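Local coordinates for protein light Chain (Clostridium botulinum, PDB 6BVD) that is the zinc metalloprotease domain of a mosaic botulinum neurotoxin and probably cleaves a SNARE protein of the neuronal fusion machinery, as its relatives do, at residues Val6-Tyr12 with Lys37-Met42; Ile242-Thr248 with Lys260-Ala265; Ser254-Val258 with Leu366-Glu371. One frame throughout, in Å; residues are numbered along the deposited sequence.

Contact 1: Val6-Tyr12 with Lys37-Met42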
loop_
_atom_site.group_PDB
_atom_site.type_symbol
_atom_site.label_atom_id
_atom_site.label_comp_id
_atom_site.label_asym_id
_atom_site.label_seq_id
_atom_site.Cartn_x
_atom_site.Cartn_y
_atom_site.Cartn_z
ATOM N N VAL A 6 -11.157 -7.368 4.304
ATOM C CA VAL A 6 -10.026 -6.938 5.095
ATOM C C VAL A 6 -8.837 -7.897 4.939
ATOM O O VAL A 6 -8.976 -9.120 5.102
ATOM C CB VAL A 6 -10.436 -6.859 6.586
ATOM C CG1 VAL A 6 -9.228 -6.594 7.471
ATOM C CG2 VAL A 6 -11.537 -5.805 6.770
ATOM N N ILE A 7 -7.670 -7.355 4.593
ATOM C CA ILE A 7 -6.455 -8.152 4.515
ATOM C C ILE A 7 -5.698 -8.030 5.838
ATOM O O ILE A 7 -5.381 -6.922 6.258
ATOM C CB ILE A 7 -5.570 -7.701 3.319
ATOM C CG1 ILE A 7 -6.352 -7.813 1.989
ATOM C CG2 ILE A 7 -4.307 -8.504 3.285
ATOM C CD1 ILE A 7 -6.922 -9.232 1.705
ATOM N N ASN A 8 -5.453 -9.153 6.532
ATOM C CA ASN A 8 -4.714 -9.107 7.805
ATOM C C ASN A 8 -3.197 -9.155 7.644
ATOM O O ASN A 8 -2.724 -9.778 6.720
ATOM C CB ASN A 8 -5.169 -10.289 8.684
ATOM C CG ASN A 8 -6.653 -10.280 8.912
ATOM O OD1 ASN A 8 -7.200 -9.287 9.371
ATOM N ND2 ASN A 8 -7.315 -11.372 8.589
ATOM N N SER A 9 -2.447 -8.556 8.572
ATOM C CA SER A 9 -0.979 -8.686 8.641
ATOM C C SER A 9 -0.536 -9.464 9.904
ATOM O O SER A 9 -1.251 -9.507 10.906
ATOM C CB SER A 9 -0.296 -7.308 8.615
ATOM O OG SER A 9 -0.409 -6.720 7.322
ATOM N N PHE A 10 0.621 -10.112 9.809
ATOM C CA PHE A 10 1.188 -10.963 10.856
ATOM C C PHE A 10 2.653 -11.215 10.509
ATOM O O PHE A 10 3.049 -11.138 9.334
ATOM C CB PHE A 10 0.423 -12.312 10.985
ATOM C CG PHE A 10 -0.362 -12.700 9.736
ATOM C CD1 PHE A 10 0.291 -12.982 8.539
ATOM C CD2 PHE A 10 -1.750 -12.744 9.764
ATOM C CE1 PHE A 10 -0.419 -13.317 7.388
ATOM C CE2 PHE A 10 -2.481 -13.080 8.614
ATOM C CZ PHE A 10 -1.818 -13.379 7.424
ATOM N N ASN A 11 3.454 -11.502 11.525
ATOM C CA ASN A 11 4.807 -12.009 11.329
ATOM C C ASN A 11 4.806 -13.504 11.661
ATOM O O ASN A 11 3.962 -13.944 12.442
ATOM C CB ASN A 11 5.798 -11.231 12.201
ATOM C CG ASN A 11 5.623 -9.731 12.054
ATOM O OD1 ASN A 11 6.051 -9.168 11.063
ATOM N ND2 ASN A 11 4.999 -9.085 13.043
ATOM N N TYR A 12 5.719 -14.287 11.080
ATOM C CA TYR A 12 5.690 -15.734 11.326
ATOM C C TYR A 12 5.814 -16.040 12.828
ATOM O O TYR A 12 5.230 -17.010 13.317
ATOM C CB TYR A 12 6.805 -16.463 10.570
ATOM C CG TYR A 12 6.633 -17.955 10.668
ATOM C CD1 TYR A 12 5.697 -18.611 9.888
ATOM C CD2 TYR A 12 7.359 -18.697 11.601
ATOM C CE1 TYR A 12 5.505 -19.995 10.007
ATOM C CE2 TYR A 12 7.175 -20.068 11.728
ATOM C CZ TYR A 12 6.255 -20.707 10.928
ATOM O OH TYR A 12 6.070 -22.068 11.057
ATOM N N LYS A 37 1.265 -24.283 12.033
ATOM C CA LYS A 37 0.972 -22.874 12.320
ATOM C C LYS A 37 0.416 -22.197 11.050
ATOM O O LYS A 37 1.044 -22.248 9.977
ATOM C CB LYS A 37 2.225 -22.164 12.823
ATOM C CG LYS A 37 1.931 -20.826 13.496
ATOM C CD LYS A 37 3.168 -20.165 14.015
ATOM C CE LYS A 37 2.821 -18.918 14.833
ATOM N NZ LYS A 37 4.016 -18.338 15.475
ATOM N N ALA A 38 -0.767 -21.602 11.167
ATOM C CA ALA A 38 -1.479 -21.029 10.001
ATOM C C ALA A 38 -1.937 -19.599 10.250
ATOM O O ALA A 38 -2.146 -19.184 11.427
ATOM C CB ALA A 38 -2.675 -21.933 9.637
ATOM N N PHE A 39 -2.084 -18.840 9.144
ATOM C CA PHE A 39 -2.267 -17.374 9.178
ATOM C C PHE A 39 -3.463 -16.994 8.297
ATOM O O PHE A 39 -3.512 -17.349 7.126
ATOM C CB PHE A 39 -0.958 -16.681 8.732
ATOM C CG PHE A 39 0.248 -17.080 9.553
ATOM C CD1 PHE A 39 0.735 -16.258 10.553
ATOM C CD2 PHE A 39 0.878 -18.302 9.337
ATOM C CE1 PHE A 39 1.831 -16.610 11.288
ATOM C CE2 PHE A 39 1.947 -18.685 10.087
ATOM C CZ PHE A 39 2.441 -17.836 11.078
ATOM N N GLN A 40 -4.478 -16.369 8.887
ATOM C CA GLN A 40 -5.719 -16.114 8.178
ATOM C C GLN A 40 -5.587 -14.775 7.476
ATOM O O GLN A 40 -5.822 -13.721 8.065
ATOM C CB GLN A 40 -6.959 -16.086 9.097
ATOM C CG GLN A 40 -8.232 -16.289 8.291
ATOM C CD GLN A 40 -9.502 -16.310 9.099
ATOM O OE1 GLN A 40 -10.583 -16.519 8.543
ATOM N NE2 GLN A 40 -9.394 -16.109 10.418
ATOM N N ILE A 41 -5.167 -14.835 6.222
ATOM C CA ILE A 41 -4.899 -13.613 5.444
ATOM C C ILE A 41 -6.169 -12.810 5.173
ATOM O O ILE A 41 -6.139 -11.555 5.053
ATOM C CB ILE A 41 -4.130 -14.026 4.095
ATOM C CG1 ILE A 41 -3.792 -12.775 3.274
ATOM C CG2 ILE A 41 -4.929 -15.036 3.319
ATOM C CD1 ILE A 41 -2.596 -12.084 3.786
ATOM N N MET A 42 -7.304 -13.498 5.047
ATOM C CA MET A 42 -8.611 -12.834 4.932
ATOM C C MET A 42 -9.618 -13.825 5.398
ATOM O O MET A 42 -9.283 -15.027 5.483
ATOM C CB MET A 42 -8.936 -12.365 3.478
ATOM C CG MET A 42 -8.794 -13.482 2.407
ATOM S SD MET A 42 -9.471 -13.002 0.761
ATOM C CE MET A 42 -11.205 -13.219 1.076
HETATM O O HOH W 1 3.841 -22.800 9.534
#
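An irregular N-terminal segment, V6-Y12, runs beside strand 36-40, part of the mixed eight-stranded sheet of the clostridial neurotoxin protease domain, and the corner that follows it. The end-to-end directions lie 162° apart, yet no beta ladder forms. Two hydrogen bonds hold the closer end, where the CA atoms of N8 and I41 are 5.1 Å apart. N of N8 donates to O of I41 (2.9 Å, 164°), and the side-chain ND2 of N8 to O of Q40 (2.8 Å, 163°), so one residue satisfies two successive carbonyls where the chain turns at I41. OE1 of Q40 accepts from the backbone of N44. Helix 83-100 satisfies two more backbone groups: O of F10 accepts from NE2 of Q91, and N of Y12 donates to OD1 of N87. At the other end NZ of K37 donates to O of Y12 (2.8 Å) and also to the carbonyl of D14, while a water accepts from OH of Y12 (2.8 Å) and donates to O of K37 (2.9 Å). ND2 of N11 leaves the contact to bond the carbonyl of I395 of the second subunit. Between these ends the backbones part to admit an aromatic cluster of F10, Y12 and F39, with oblique ring pairs (56° for F10-F39, 35° for Y12-F39). Its clearest directional element is CH-pi: CB of F39 sits 3.6 Å from the F10 ring centroid, 12° off the ring normal.

Contact 2: Ile242-Thr248 with Lys260-Ala265. With ACT (acetate ion), chain F.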
loop_
_atom_site.group_PDB
_atom_site.type_symbol
_atom_site.label_atom_id
_atom_site.label_comp_id
_atom_site.label_asym_id
_atom_site.label_seq_id
_atom_site.Cartn_x
_atom_site.Cartn_y
_atom_site.Cartn_z
ATOM N N ILE A 242 -13.220 -28.721 -13.232
ATOM C CA ILE A 242 -12.988 -29.897 -14.095
ATOM C C ILE A 242 -11.510 -30.240 -14.305
ATOM O O ILE A 242 -10.632 -29.381 -14.224
ATOM C CB ILE A 242 -13.671 -29.747 -15.493
ATOM C CG1 ILE A 242 -13.246 -28.449 -16.215
ATOM C CG2 ILE A 242 -15.165 -29.725 -15.337
ATOM C CD1 ILE A 242 -13.744 -28.388 -17.710
ATOM N N THR A 243 -11.251 -31.532 -14.560
ATOM C CA THR A 243 -9.944 -32.012 -14.950
ATOM C C THR A 243 -9.932 -32.613 -16.385
ATOM O O THR A 243 -8.861 -32.753 -16.969
ATOM C CB THR A 243 -9.455 -33.112 -13.985
ATOM O OG1 THR A 243 -10.413 -34.170 -14.007
ATOM C CG2 THR A 243 -9.300 -32.569 -12.539
ATOM N N GLU A 244 -11.091 -33.002 -16.925
ATOM C CA GLU A 244 -11.105 -33.685 -18.234
ATOM C C GLU A 244 -11.553 -32.711 -19.316
ATOM O O GLU A 244 -11.189 -31.548 -19.243
ATOM C CB GLU A 244 -11.986 -34.920 -18.185
ATOM C CG GLU A 244 -11.630 -35.834 -16.995
ATOM C CD GLU A 244 -10.138 -36.196 -16.979
ATOM O OE1 GLU A 244 -9.629 -36.610 -18.033
ATOM O OE2 GLU A 244 -9.473 -36.071 -15.920
ATOM N N TYR A 245 -12.329 -33.146 -20.310
ATOM C CA TYR A 245 -12.682 -32.206 -21.415
ATOM C C TYR A 245 -11.393 -31.625 -22.026
ATOM O O TYR A 245 -11.285 -30.413 -22.271
ATOM C CB TYR A 245 -13.606 -31.063 -20.887
ATOM C CG TYR A 245 -14.837 -31.605 -20.208
ATOM C CD1 TYR A 245 -15.959 -31.928 -20.938
ATOM C CD2 TYR A 245 -14.857 -31.838 -18.825
ATOM C CE1 TYR A 245 -17.078 -32.454 -20.333
ATOM C CE2 TYR A 245 -15.976 -32.357 -18.217
ATOM C CZ TYR A 245 -17.078 -32.660 -18.972
ATOM O OH TYR A 245 -18.197 -33.187 -18.381
ATOM N N LYS A 246 -10.413 -32.490 -22.276
ATOM C CA LYS A 246 -9.090 -32.038 -22.725
ATOM C C LYS A 246 -9.065 -31.815 -24.243
ATOM O O LYS A 246 -9.685 -32.583 -24.991
ATOM C CB LYS A 246 -8.027 -33.046 -22.325
ATOM C CG LYS A 246 -7.847 -33.211 -20.808
ATOM C CD LYS A 246 -6.729 -34.207 -20.500
ATOM C CE LYS A 246 -6.509 -34.301 -18.978
ATOM N NZ LYS A 246 -5.341 -35.134 -18.609
ATOM N N ILE A 247 -8.392 -30.748 -24.692
ATOM C CA ILE A 247 -8.398 -30.416 -26.117
ATOM C C ILE A 247 -7.040 -29.925 -26.577
ATOM O O ILE A 247 -6.180 -29.555 -25.763
ATOM C CB ILE A 247 -9.473 -29.304 -26.463
ATOM C CG1 ILE A 247 -9.226 -28.037 -25.632
ATOM C CG2 ILE A 247 -10.887 -29.825 -26.196
ATOM C CD1 ILE A 247 -10.269 -26.923 -25.883
ATOM N N THR A 248 -6.863 -29.919 -27.898
ATOM C CA THR A 248 -5.749 -29.258 -28.556
ATOM C C THR A 248 -6.336 -28.142 -29.456
ATOM O O THR A 248 -7.522 -28.129 -29.747
ATOM C CB THR A 248 -4.900 -30.249 -29.408
ATOM O OG1 THR A 248 -5.789 -31.004 -30.219
ATOM C CG2 THR A 248 -4.111 -31.215 -28.501
ATOM N N LYS A 260 0.551 -31.654 -25.281
ATOM C CA LYS A 260 -0.506 -32.633 -25.040
ATOM C C LYS A 260 -1.883 -31.949 -25.014
ATOM O O LYS A 260 -1.965 -30.714 -24.999
ATOM C CB LYS A 260 -0.238 -33.350 -23.715
ATOM C CG LYS A 260 -0.263 -32.360 -22.544
ATOM C CD LYS A 260 0.189 -32.953 -21.217
ATOM C CE LYS A 260 0.432 -31.841 -20.201
ATOM N NZ LYS A 260 0.333 -32.324 -18.796
ATOM N N PRO A 261 -2.974 -32.743 -25.047
ATOM C CA PRO A 261 -4.257 -32.074 -24.769
ATOM C C PRO A 261 -4.324 -31.517 -23.341
ATOM O O PRO A 261 -3.693 -32.042 -22.399
ATOM C CB PRO A 261 -5.300 -33.169 -24.987
ATOM C CG PRO A 261 -4.480 -34.469 -25.262
ATOM C CD PRO A 261 -3.147 -34.050 -25.706
ATOM N N ILE A 262 -5.084 -30.442 -23.218
ATOM C CA ILE A 262 -5.178 -29.623 -21.993
ATOM C C ILE A 262 -6.654 -29.463 -21.606
ATOM O O ILE A 262 -7.478 -29.181 -22.473
ATOM C CB ILE A 262 -4.532 -28.213 -22.232
ATOM C CG1 ILE A 262 -3.020 -28.312 -22.467
ATOM C CG2 ILE A 262 -4.795 -27.254 -21.055
ATOM C CD1 ILE A 262 -2.261 -28.942 -21.322
ATOM N N THR A 263 -7.006 -29.584 -20.318
ATOM C CA THR A 263 -8.414 -29.402 -19.922
ATOM C C THR A 263 -8.980 -28.070 -20.429
ATOM O O THR A 263 -8.283 -27.052 -20.411
ATOM C CB THR A 263 -8.613 -29.469 -18.363
ATOM O OG1 THR A 263 -9.989 -29.203 -18.067
ATOM C CG2 THR A 263 -7.774 -28.433 -17.648
ATOM N N SER A 264 -10.236 -28.094 -20.899
ATOM C CA SER A 264 -10.928 -26.895 -21.383
ATOM C C SER A 264 -10.950 -25.777 -20.342
ATOM O O SER A 264 -11.120 -24.612 -20.699
ATOM C CB SER A 264 -12.377 -27.201 -21.769
ATOM O OG SER A 264 -12.444 -27.887 -23.002
ATOM N N ALA A 265 -10.797 -26.150 -19.068
ATOM C CA ALA A 265 -10.841 -25.168 -17.965
ATOM C C ALA A 265 -9.686 -24.157 -18.026
ATOM O O ALA A 265 -9.835 -23.025 -17.564
ATOM C CB ALA A 265 -10.844 -25.882 -16.572
HETATM C C ACT F . -11.005 -25.500 -13.171
HETATM O O ACT F . -12.152 -25.969 -13.345
HETATM O OXT ACT F . -10.846 -24.266 -13.043
HETATM C CH3 ACT F . -9.815 -26.423 -13.115
HETATM O O HOH W 2 -3.487 -32.352 -19.644
HETATM O O HOH W 3 -3.716 -28.006 -25.901
#
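Close to the zinc site, a short two-stranded antiparallel ribbon leads into helix 264-270, which carries the zinc ligand E266. Its register is set by I247 and I262, a hydrogen-bonded pair: N of I247 donates to O of I262 and N of I262 to O of I247, both at 2.9 Å with angles of 160° and 163°. The neighbouring pair K246-T263 is non-hydrogen-bonded, its CA atoms just 3.9 Å apart. Beyond it the strand becomes helix, and T263 is the N-cap: its OG1 accepts a weak bond from N of A265 (3.3 Å, 168°) while donating to O of E244 (2.9 Å). At the next residue, both N and OG of S264 donate to O of Y245, each at 2.9 Å. The carbonyls of two residues preceding strand 246-247 thus meet the start of the helix. In this thermolysin-like (clan MA) protease the HExxH helix supplies zinc ligands H228 and H232, and the ribbon lies nearby, I262 packing on F267 and Y368. CG1 of I242 packs on CB of A265 (3.5 Å), and N of I242 donates to O of an acetate (3.0 Å, 163°), probably from the crystallisation liquor, which also bonds ND1 of H232 and of H235.

Contact 3: Ser254-Val258 with Leu366-Glu371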
loop_
_atom_site.group_PDB
_atom_site.type_symbol
_atom_site.label_atom_id
_atom_site.label_comp_id
_atom_site.label_asym_id
_atom_site.label_seq_id
_atom_site.Cartn_x
_atom_site.Cartn_y
_atom_site.Cartn_z
ATOM N N SER A 254 1.962 -19.397 -34.071
ATOM C CA SER A 254 3.410 -19.296 -33.868
ATOM C C SER A 254 3.785 -18.992 -32.419
ATOM O O SER A 254 4.875 -19.356 -31.986
ATOM C CB SER A 254 4.027 -18.237 -34.795
ATOM O OG SER A 254 3.280 -17.041 -34.749
ATOM N N TYR A 255 2.901 -18.312 -31.683
ATOM C CA TYR A 255 3.182 -17.959 -30.295
ATOM C C TYR A 255 3.030 -19.140 -29.341
ATOM O O TYR A 255 3.477 -19.066 -28.186
ATOM C CB TYR A 255 2.268 -16.809 -29.819
ATOM C CG TYR A 255 0.862 -17.213 -29.360
ATOM C CD1 TYR A 255 0.634 -17.658 -28.056
ATOM C CD2 TYR A 255 -0.246 -17.067 -30.199
ATOM C CE1 TYR A 255 -0.643 -18.000 -27.614
ATOM C CE2 TYR A 255 -1.540 -17.407 -29.755
ATOM C CZ TYR A 255 -1.722 -17.866 -28.453
ATOM O OH TYR A 255 -2.979 -18.232 -27.993
ATOM N N MET A 256 2.336 -20.175 -29.798
ATOM C CA MET A 256 1.987 -21.343 -28.974
ATOM C C MET A 256 3.078 -22.411 -28.894
ATOM O O MET A 256 3.828 -22.634 -29.868
ATOM C CB MET A 256 0.715 -22.013 -29.498
ATOM C CG MET A 256 -0.572 -21.246 -29.345
ATOM S SD MET A 256 -1.890 -22.110 -30.234
ATOM C CE MET A 256 -3.316 -21.075 -29.860
ATOM N N LYS A 257 3.149 -23.070 -27.740
ATOM C CA LYS A 257 3.922 -24.292 -27.583
ATOM C C LYS A 257 3.002 -25.419 -27.064
ATOM O O LYS A 257 2.627 -25.430 -25.887
ATOM C CB LYS A 257 5.113 -24.080 -26.647
ATOM C CG LYS A 257 6.075 -25.250 -26.677
ATOM C CD LYS A 257 6.939 -25.355 -25.443
ATOM C CE LYS A 257 7.811 -26.602 -25.532
ATOM N NZ LYS A 257 8.841 -26.640 -24.451
ATOM N N VAL A 258 2.586 -26.319 -27.954
ATOM C CA VAL A 258 1.608 -27.354 -27.602
ATOM C C VAL A 258 2.275 -28.729 -27.470
ATOM O O VAL A 258 3.044 -29.114 -28.337
ATOM C CB VAL A 258 0.486 -27.465 -28.664
ATOM C CG1 VAL A 258 -0.678 -28.259 -28.103
ATOM C CG2 VAL A 258 -0.009 -26.094 -29.069
ATOM N N LEU A 366 -0.009 -13.988 -24.604
ATOM C CA LEU A 366 -0.997 -13.971 -25.670
ATOM C C LEU A 366 -2.132 -14.957 -25.506
ATOM O O LEU A 366 -3.210 -14.761 -26.073
ATOM C CB LEU A 366 -0.289 -14.224 -27.017
ATOM C CG LEU A 366 0.395 -12.962 -27.551
ATOM C CD1 LEU A 366 1.178 -13.230 -28.836
ATOM C CD2 LEU A 366 -0.639 -11.871 -27.792
ATOM N N GLY A 367 -1.900 -16.023 -24.740
ATOM C CA GLY A 367 -2.907 -17.038 -24.487
ATOM C C GLY A 367 -2.318 -18.110 -23.582
ATOM O O GLY A 367 -1.104 -18.113 -23.340
ATOM N N TYR A 368 -3.148 -19.032 -23.106
ATOM C CA TYR A 368 -2.670 -20.078 -22.205
ATOM C C TYR A 368 -1.523 -20.923 -22.779
ATOM O O TYR A 368 -0.615 -21.323 -22.055
ATOM C CB TYR A 368 -3.816 -21.017 -21.815
ATOM C CG TYR A 368 -3.341 -22.037 -20.809
ATOM C CD1 TYR A 368 -3.239 -21.697 -19.455
ATOM C CD2 TYR A 368 -2.963 -23.319 -21.203
ATOM C CE1 TYR A 368 -2.777 -22.618 -18.524
ATOM C CE2 TYR A 368 -2.488 -24.236 -20.286
ATOM C CZ TYR A 368 -2.406 -23.873 -18.939
ATOM O OH TYR A 368 -1.953 -24.778 -18.010
ATOM N N LEU A 369 -1.555 -21.176 -24.086
ATOM C CA LEU A 369 -0.571 -22.035 -24.720
ATOM C C LEU A 369 0.710 -21.314 -25.098
ATOM O O LEU A 369 1.561 -21.894 -25.798
ATOM C CB LEU A 369 -1.163 -22.680 -25.980
ATOM C CG LEU A 369 -2.263 -23.711 -25.691
ATOM C CD1 LEU A 369 -2.972 -24.178 -26.968
ATOM C CD2 LEU A 369 -1.717 -24.915 -24.879
ATOM N N ALA A 370 0.847 -20.060 -24.661
ATOM C CA ALA A 370 2.052 -19.283 -24.975
ATOM C C ALA A 370 3.290 -19.920 -24.346
ATOM O O ALA A 370 3.214 -20.543 -23.274
ATOM C CB ALA A 370 1.907 -17.825 -24.501
ATOM N N GLU A 371 4.440 -19.727 -24.997
ATOM C CA GLU A 371 5.679 -20.308 -24.504
ATOM C C GLU A 371 6.087 -19.601 -23.214
ATOM O O GLU A 371 5.958 -18.373 -23.094
ATOM C CB GLU A 371 6.794 -20.200 -25.563
ATOM C CG GLU A 371 8.053 -21.003 -25.231
ATOM C CD GLU A 371 9.117 -20.954 -26.349
ATOM O OE1 GLU A 371 8.823 -20.411 -27.438
ATOM O OE2 GLU A 371 10.231 -21.490 -26.138
HETATM O O HOH W 4 -3.611 -20.300 -25.857
#
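The loop after strand 246-247 meets the loop between helix 353-360 and strand 373-377, with Y255 and L369 as the main protrusions and a single backbone bridge, M256-A370 (CA atoms 4.5 Å apart). The ring of Y255 fits against the bend L366-A370: CB of L366 lies over one face, 3.8 Å from the ring centroid and 15° off its normal. OH of Y255 is 3.7 Å from CA of G367, where an ideal CB would be 2.3 Å from that hydroxyl, so the hollow depends on the missing side chain. G367 also opens a type I turn. In return, L369 lies over the gap between M256 and V258, CB 3.7 Å from CG of M256 and CD1 4.1 Å from CG2 of V258, and touches F267 of helix 264-270. N of K257 donates to O of L369 (2.8 Å, 168°); E371 N to Y255 O is weak (3.4 Å). One strong direct hydrogen bond, one weak one and a water bridge (Y255 OH to L369 N) against several apolar contacts suggest that packing contributes much of the join.

In the fold
Contacts 2 and 3 lie on the same side of the chain's centre, their centres 15 Å apart, and touch where CG2 of I262 meets CE2 of Y368 at 3.9 Å. Their segments alternate along the chain: 254-258 belongs to the loop between the two strands of contact 2, and 366-371 packs against it from 108 residues further on. Both lie near the zinc site: the side chain of A265 is about 7 Å from the metal and that of L369 about 11 Å, while Y368 touches zinc ligand E266. Contact 1 is remote, on the opposite side of the centre, 35 and 36 Å centre to centre from contacts 2 and 3; its I7 side chain lies about 12 Å from the calcium ion.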